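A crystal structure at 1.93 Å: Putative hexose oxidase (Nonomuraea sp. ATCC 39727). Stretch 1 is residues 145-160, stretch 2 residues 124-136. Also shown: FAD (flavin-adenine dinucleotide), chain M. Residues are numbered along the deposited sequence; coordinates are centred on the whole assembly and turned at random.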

# COMPACT_ATOMS: atom_id res chain seq x y z
N THR A 145 -6.11 7.93 13.27
CA THR A 145 -5.72 6.94 12.32
C THR A 145 -5.79 7.48 10.90
O THR A 145 -6.23 8.61 10.67
CB THR A 145 -6.62 5.70 12.49
OG1 THR A 145 -5.98 4.55 11.94
CG2 THR A 145 -8.08 5.92 11.92
N ILE A 146 -5.36 6.67 9.93
CA ILE A 146 -5.73 6.94 8.55
C ILE A 146 -6.45 5.74 7.96
O ILE A 146 -6.15 4.61 8.36
CB ILE A 146 -4.52 7.35 7.68
CG1 ILE A 146 -3.48 6.18 7.57
CG2 ILE A 146 -3.89 8.66 8.16
CD1 ILE A 146 -2.29 6.45 6.65
N PRO A 147 -7.33 5.94 6.95
CA PRO A 147 -8.14 4.86 6.45
C PRO A 147 -7.45 4.06 5.35
O PRO A 147 -7.84 4.08 4.17
CB PRO A 147 -9.37 5.58 5.94
CG PRO A 147 -8.82 6.88 5.45
CD PRO A 147 -7.84 7.24 6.46
N GLY A 148 -6.42 3.37 5.74
CA GLY A 148 -5.56 2.67 4.84
C GLY A 148 -5.75 1.20 4.91
O GLY A 148 -6.79 0.74 5.41
N GLY A 149 -4.78 0.45 4.39
CA GLY A 149 -4.90 -0.94 4.18
C GLY A 149 -4.80 -1.77 5.44
O GLY A 149 -4.40 -1.27 6.49
N VAL A 150 -5.19 -3.04 5.32
CA VAL A 150 -5.15 -3.96 6.48
C VAL A 150 -3.79 -4.60 6.65
O VAL A 150 -3.36 -4.82 7.78
CB VAL A 150 -6.17 -5.12 6.35
CG1 VAL A 150 -6.06 -6.11 7.51
CG2 VAL A 150 -7.59 -4.57 6.26
N CYS A 151 -3.09 -4.91 5.56
CA CYS A 151 -1.88 -5.68 5.71
C CYS A 151 -0.82 -4.82 6.39
O CYS A 151 -0.37 -3.80 5.84
CB CYS A 151 -1.38 -6.25 4.38
SG CYS A 151 -2.63 -6.86 3.22
N GLY A 152 -0.42 -5.23 7.60
CA GLY A 152 0.50 -4.49 8.44
C GLY A 152 1.86 -4.18 7.83
O GLY A 152 2.46 -3.16 8.19
N GLY A 153 2.34 -5.05 6.93
CA GLY A 153 3.69 -4.86 6.33
C GLY A 153 3.79 -3.94 5.06
O GLY A 153 4.91 -3.63 4.56
N VAL A 154 2.66 -3.53 4.55
CA VAL A 154 2.60 -2.61 3.44
C VAL A 154 3.32 -1.30 3.80
O VAL A 154 3.11 -0.74 4.87
CB VAL A 154 1.15 -2.39 3.07
CG1 VAL A 154 0.91 -1.11 2.25
CG2 VAL A 154 0.70 -3.63 2.34
N GLY A 155 4.16 -0.81 2.89
CA GLY A 155 4.84 0.46 3.12
C GLY A 155 4.04 1.71 2.82
O GLY A 155 3.26 1.82 1.85
N VAL A 156 4.29 2.73 3.62
CA VAL A 156 3.71 4.02 3.33
C VAL A 156 4.07 4.54 1.89
O VAL A 156 3.24 5.16 1.21
CB VAL A 156 4.14 5.01 4.44
CG1 VAL A 156 3.85 6.47 4.06
CG2 VAL A 156 3.38 4.63 5.70
N GLY A 157 5.31 4.33 1.49
CA GLY A 157 5.80 4.92 0.27
C GLY A 157 4.96 4.64 -0.93
O GLY A 157 4.52 5.58 -1.61
N GLY A 158 4.72 3.36 -1.21
CA GLY A 158 3.82 3.00 -2.33
C GLY A 158 2.36 3.17 -2.03
O GLY A 158 1.55 3.47 -2.93
N HIS A 159 1.99 2.93 -0.79
CA HIS A 159 0.59 2.83 -0.41
C HIS A 159 -0.18 4.16 -0.57
O HIS A 159 -1.28 4.19 -1.16
CB HIS A 159 0.42 2.24 0.99
CG HIS A 159 -0.99 1.99 1.41
ND1 HIS A 159 -1.73 0.94 0.91
CD2 HIS A 159 -1.77 2.59 2.34
CE1 HIS A 159 -2.93 0.94 1.49
NE2 HIS A 159 -2.97 1.93 2.36
N ILE A 160 0.39 5.24 -0.04
CA ILE A 160 -0.29 6.52 -0.02
C ILE A 160 -0.45 7.06 -1.46
O ILE A 160 -1.56 7.34 -1.86
CB ILE A 160 0.29 7.53 0.98
CG1 ILE A 160 0.06 7.04 2.40
CG2 ILE A 160 -0.38 8.88 0.83
CD1 ILE A 160 0.61 7.97 3.44
PA FAD M . 7.00 -1.13 -2.84
O1A FAD M . 7.07 -2.47 -3.55
O2A FAD M . 8.07 -0.70 -1.95
O5B FAD M . 6.71 0.02 -3.89
C5B FAD M . 5.63 -0.05 -4.88
C4B FAD M . 5.90 0.91 -6.00
O4B FAD M . 5.96 2.28 -5.57
C3B FAD M . 7.20 0.68 -6.79
O3B FAD M . 7.14 1.10 -8.17
C2B FAD M . 8.12 1.55 -5.98
O2B FAD M . 9.26 1.85 -6.71
C1B FAD M . 7.28 2.74 -5.66
N9A FAD M . 7.73 3.40 -4.46
C8A FAD M . 7.94 2.92 -3.23
N7A FAD M . 8.29 3.89 -2.35
C5A FAD M . 8.30 5.03 -3.02
C6A FAD M . 8.65 6.43 -2.70
N6A FAD M . 9.05 6.71 -1.46
N1A FAD M . 8.52 7.35 -3.70
C2A FAD M . 8.13 7.00 -4.96
N3A FAD M . 7.83 5.72 -5.34
C4A FAD M . 7.95 4.74 -4.41
N1 FAD M . -3.65 -1.84 -0.92
C2 FAD M . -4.78 -1.25 -0.44
O2 FAD M . -5.11 -0.11 -0.86
N3 FAD M . -5.55 -1.82 0.50
C4 FAD M . -5.19 -2.96 1.13
O4 FAD M . -5.89 -3.46 2.04
C4X FAD M . -3.96 -3.64 0.69
N5 FAD M . -3.51 -4.81 1.27
C5X FAD M . -2.32 -5.39 0.93
C6 FAD M . -1.91 -6.55 1.62
C7 FAD M . -0.72 -7.14 1.13
C7M FAD M . -0.22 -8.44 1.82
C8 FAD M . 0.12 -6.55 0.02
C8M FAD M . 1.51 -7.05 -0.28
C9 FAD M . -0.33 -5.35 -0.58
C9A FAD M . -1.51 -4.78 -0.19
N10 FAD M . -2.01 -3.59 -0.78
C10 FAD M . -3.19 -2.99 -0.36
C1' FAD M . -1.29 -2.95 -1.93
C2' FAD M . -0.39 -1.85 -1.51
O2' FAD M . -1.21 -0.72 -1.30
C3' FAD M . 0.48 -1.62 -2.69
O3' FAD M . 1.14 -2.87 -2.93
C4' FAD M . 1.51 -0.50 -2.39
O4' FAD M . 1.96 -0.00 -3.65
C5' FAD M . 2.68 -1.11 -1.65
O5' FAD M . 3.60 -0.08 -1.24
P FAD M . 5.02 -0.49 -0.72
O1P FAD M . 5.75 0.68 -0.28
O2P FAD M . 4.97 -1.60 0.29
O3P FAD M . 5.59 -1.21 -2.03
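Stretch 2 124-136: LIEPGNTLSEVYE

Stretch 2 enters as the last residues of a strand, Leu124 and Ile125, makes a type I turn from Glu126 to Asn129, and from Leu131 onward is helix. It runs against stretch 1 in the opposite sense: Pro127 lies by Gly157, Thr130 by Gly155, Ser132 by Gly152 and Tyr135 by Thr145. Each stretch supplies a short piece of helix, and the axes of 131-136 and 156-160 are inclined at 84°, nearly perpendicular, with a closest approach of 11.5 Å. The two helices are therefore not packed tightly axis on axis; the amides that begin each helix bond to carbonyls before the other helix.

That joining is a set of four backbone hydrogen bonds around a single bridge between Gly155 and Thr130. Ser132 N donates to Gly152 O (3.0 Å), Leu131 N to Val154 O (2.9 Å), Val156 N to Asn129 O (2.9 Å) and Gly157 N to Pro127 O (3.1 Å). The first turn of a helix has amides without partners in its own helix, and here each helix start finds carbonyls on the other stretch. Thr130 caps its own helix as well, its OG1 accepting from Glu133 N at 3.3 Å.

Leu131 covers the most surface. Its CA-to-CB bond points toward stretch 1, and chi1 m, chi2 t place CD1 over one face of the His159 ring, 3.9 Å from the centroid. The same CD1 meets Val154 CG1 at 3.7 Å. At the edge of that ring, His159 ND1 is hydrogen-bonded to FAD O2' at 2.8 Å.

Val156 answers from stretch 1. Its CA-to-CB bond points toward stretch 2, and with chi1 t CG2 lies 3.6 Å from Val134 CG2 and 4.0 Å from Ile125 CG2, so one methyl touches both the helix and the strand that precedes the turn.

Tyr135 closes the far end. Its CA-to-CB bond is sideways, but the ring reaches back so that OH donates to Gly149 O at 2.6 Å, though the placement of that hydroxyl is less sure. Ile146 CG1 packs on Tyr135 CE1 at 4.1 Å, and a water links Tyr135 O to Thr145 OG1, 2.8 Å from each.

Two of the glycines, Gly152 and Gly157, allow close approach. A CB on Gly152 would sit a tight 3.3 Å from Ser132 CB. At Gly157 it would be equally tight against Pro127 CB and would clash with FAD N7A at 2.6 Å, so bare backbone there serves both the neighbouring stretch and the cofactor.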

# COMPACT_ATOMS: atom_id res chain seq x y z
N LEU A 124 3.42 14.35 9.78
CA LEU A 124 4.50 13.94 8.92
C LEU A 124 4.62 12.40 9.09
O LEU A 124 4.77 11.87 10.26
CB LEU A 124 5.80 14.60 9.41
CG LEU A 124 7.05 14.55 8.54
CD1 LEU A 124 8.27 15.27 9.08
CD2 LEU A 124 7.55 13.19 8.31
N ILE A 125 4.56 11.68 7.97
CA ILE A 125 4.76 10.20 7.92
C ILE A 125 5.72 9.94 6.82
O ILE A 125 5.49 10.26 5.62
CB ILE A 125 3.45 9.47 7.68
CG1 ILE A 125 2.42 9.90 8.74
CG2 ILE A 125 3.62 7.97 7.80
CD1 ILE A 125 1.09 9.24 8.60
N GLU A 126 6.85 9.36 7.20
CA GLU A 126 7.89 9.00 6.26
C GLU A 126 7.62 7.66 5.58
O GLU A 126 6.91 6.84 6.15
CB GLU A 126 9.28 9.04 6.93
CG GLU A 126 9.77 10.45 7.04
CD GLU A 126 11.15 10.61 7.64
OE1 GLU A 126 11.63 9.69 8.31
OE2 GLU A 126 11.74 11.69 7.44
N PRO A 127 8.08 7.50 4.31
CA PRO A 127 7.79 6.37 3.40
C PRO A 127 8.31 5.01 3.84
O PRO A 127 7.72 4.02 3.49
CB PRO A 127 8.43 6.75 2.07
CG PRO A 127 9.48 7.77 2.47
CD PRO A 127 9.00 8.48 3.67
N GLY A 128 9.29 4.93 4.68
CA GLY A 128 9.76 3.64 5.13
C GLY A 128 8.98 3.01 6.25
O GLY A 128 9.21 1.82 6.58
N ASN A 129 8.05 3.73 6.85
CA ASN A 129 7.16 3.14 7.83
C ASN A 129 6.24 2.06 7.21
O ASN A 129 5.82 2.19 6.06
CB ASN A 129 6.20 4.20 8.41
CG ASN A 129 6.87 5.11 9.37
OD1 ASN A 129 7.27 4.67 10.43
ND2 ASN A 129 7.02 6.38 9.00
N THR A 130 5.90 1.05 7.99
CA THR A 130 4.79 0.16 7.63
C THR A 130 3.48 0.71 8.13
O THR A 130 3.49 1.55 9.05
CB THR A 130 5.01 -1.25 8.22
OG1 THR A 130 5.06 -1.18 9.63
CG2 THR A 130 6.32 -1.84 7.75
N LEU A 131 2.36 0.25 7.54
CA LEU A 131 1.04 0.56 8.05
C LEU A 131 0.84 0.20 9.49
O LEU A 131 0.36 1.01 10.25
CB LEU A 131 -0.07 -0.10 7.22
CG LEU A 131 -0.12 0.37 5.74
CD1 LEU A 131 -1.32 -0.20 5.00
CD2 LEU A 131 -0.17 1.91 5.67
N SER A 132 1.33 -0.93 9.92
CA SER A 132 1.25 -1.32 11.30
C SER A 132 1.91 -0.29 12.25
O SER A 132 1.33 0.11 13.29
CB SER A 132 1.89 -2.72 11.45
OG SER A 132 1.90 -3.05 12.80
N GLU A 133 3.10 0.19 11.87
CA GLU A 133 3.78 1.20 12.70
C GLU A 133 2.99 2.49 12.74
O GLU A 133 2.89 3.11 13.77
CB GLU A 133 5.20 1.47 12.19
CG GLU A 133 6.15 0.28 12.37
CD GLU A 133 7.47 0.38 11.51
OE1 GLU A 133 7.52 0.88 10.37
OE2 GLU A 133 8.51 -0.06 11.99
N VAL A 134 2.44 2.90 11.60
CA VAL A 134 1.69 4.09 11.53
C VAL A 134 0.47 3.99 12.40
O VAL A 134 0.14 4.94 13.13
CB VAL A 134 1.23 4.41 10.07
CG1 VAL A 134 0.21 5.54 10.01
CG2 VAL A 134 2.42 4.72 9.13
N TYR A 135 -0.29 2.93 12.26
CA TYR A 135 -1.52 2.84 13.03
C TYR A 135 -1.29 2.88 14.54
O TYR A 135 -2.00 3.54 15.26
CB TYR A 135 -2.31 1.59 12.66
CG TYR A 135 -2.79 1.47 11.22
CD1 TYR A 135 -3.28 2.58 10.53
CD2 TYR A 135 -2.83 0.23 10.59
CE1 TYR A 135 -3.71 2.49 9.24
CE2 TYR A 135 -3.32 0.13 9.30
CZ TYR A 135 -3.74 1.25 8.62
OH TYR A 135 -4.15 1.22 7.32
N GLU A 136 -0.33 2.12 14.99
CA GLU A 136 -0.01 2.07 16.38
C GLU A 136 0.41 3.44 16.94
O GLU A 136 -0.05 3.82 18.00
CB GLU A 136 1.06 0.99 16.56
CG GLU A 136 1.13 0.36 17.89
CD GLU A 136 -0.15 -0.48 18.19
OE1 GLU A 136 -0.89 0.06 19.03
OE2 GLU A 136 -0.39 -1.57 17.53
O HOH W 1 -4.57 4.32 14.34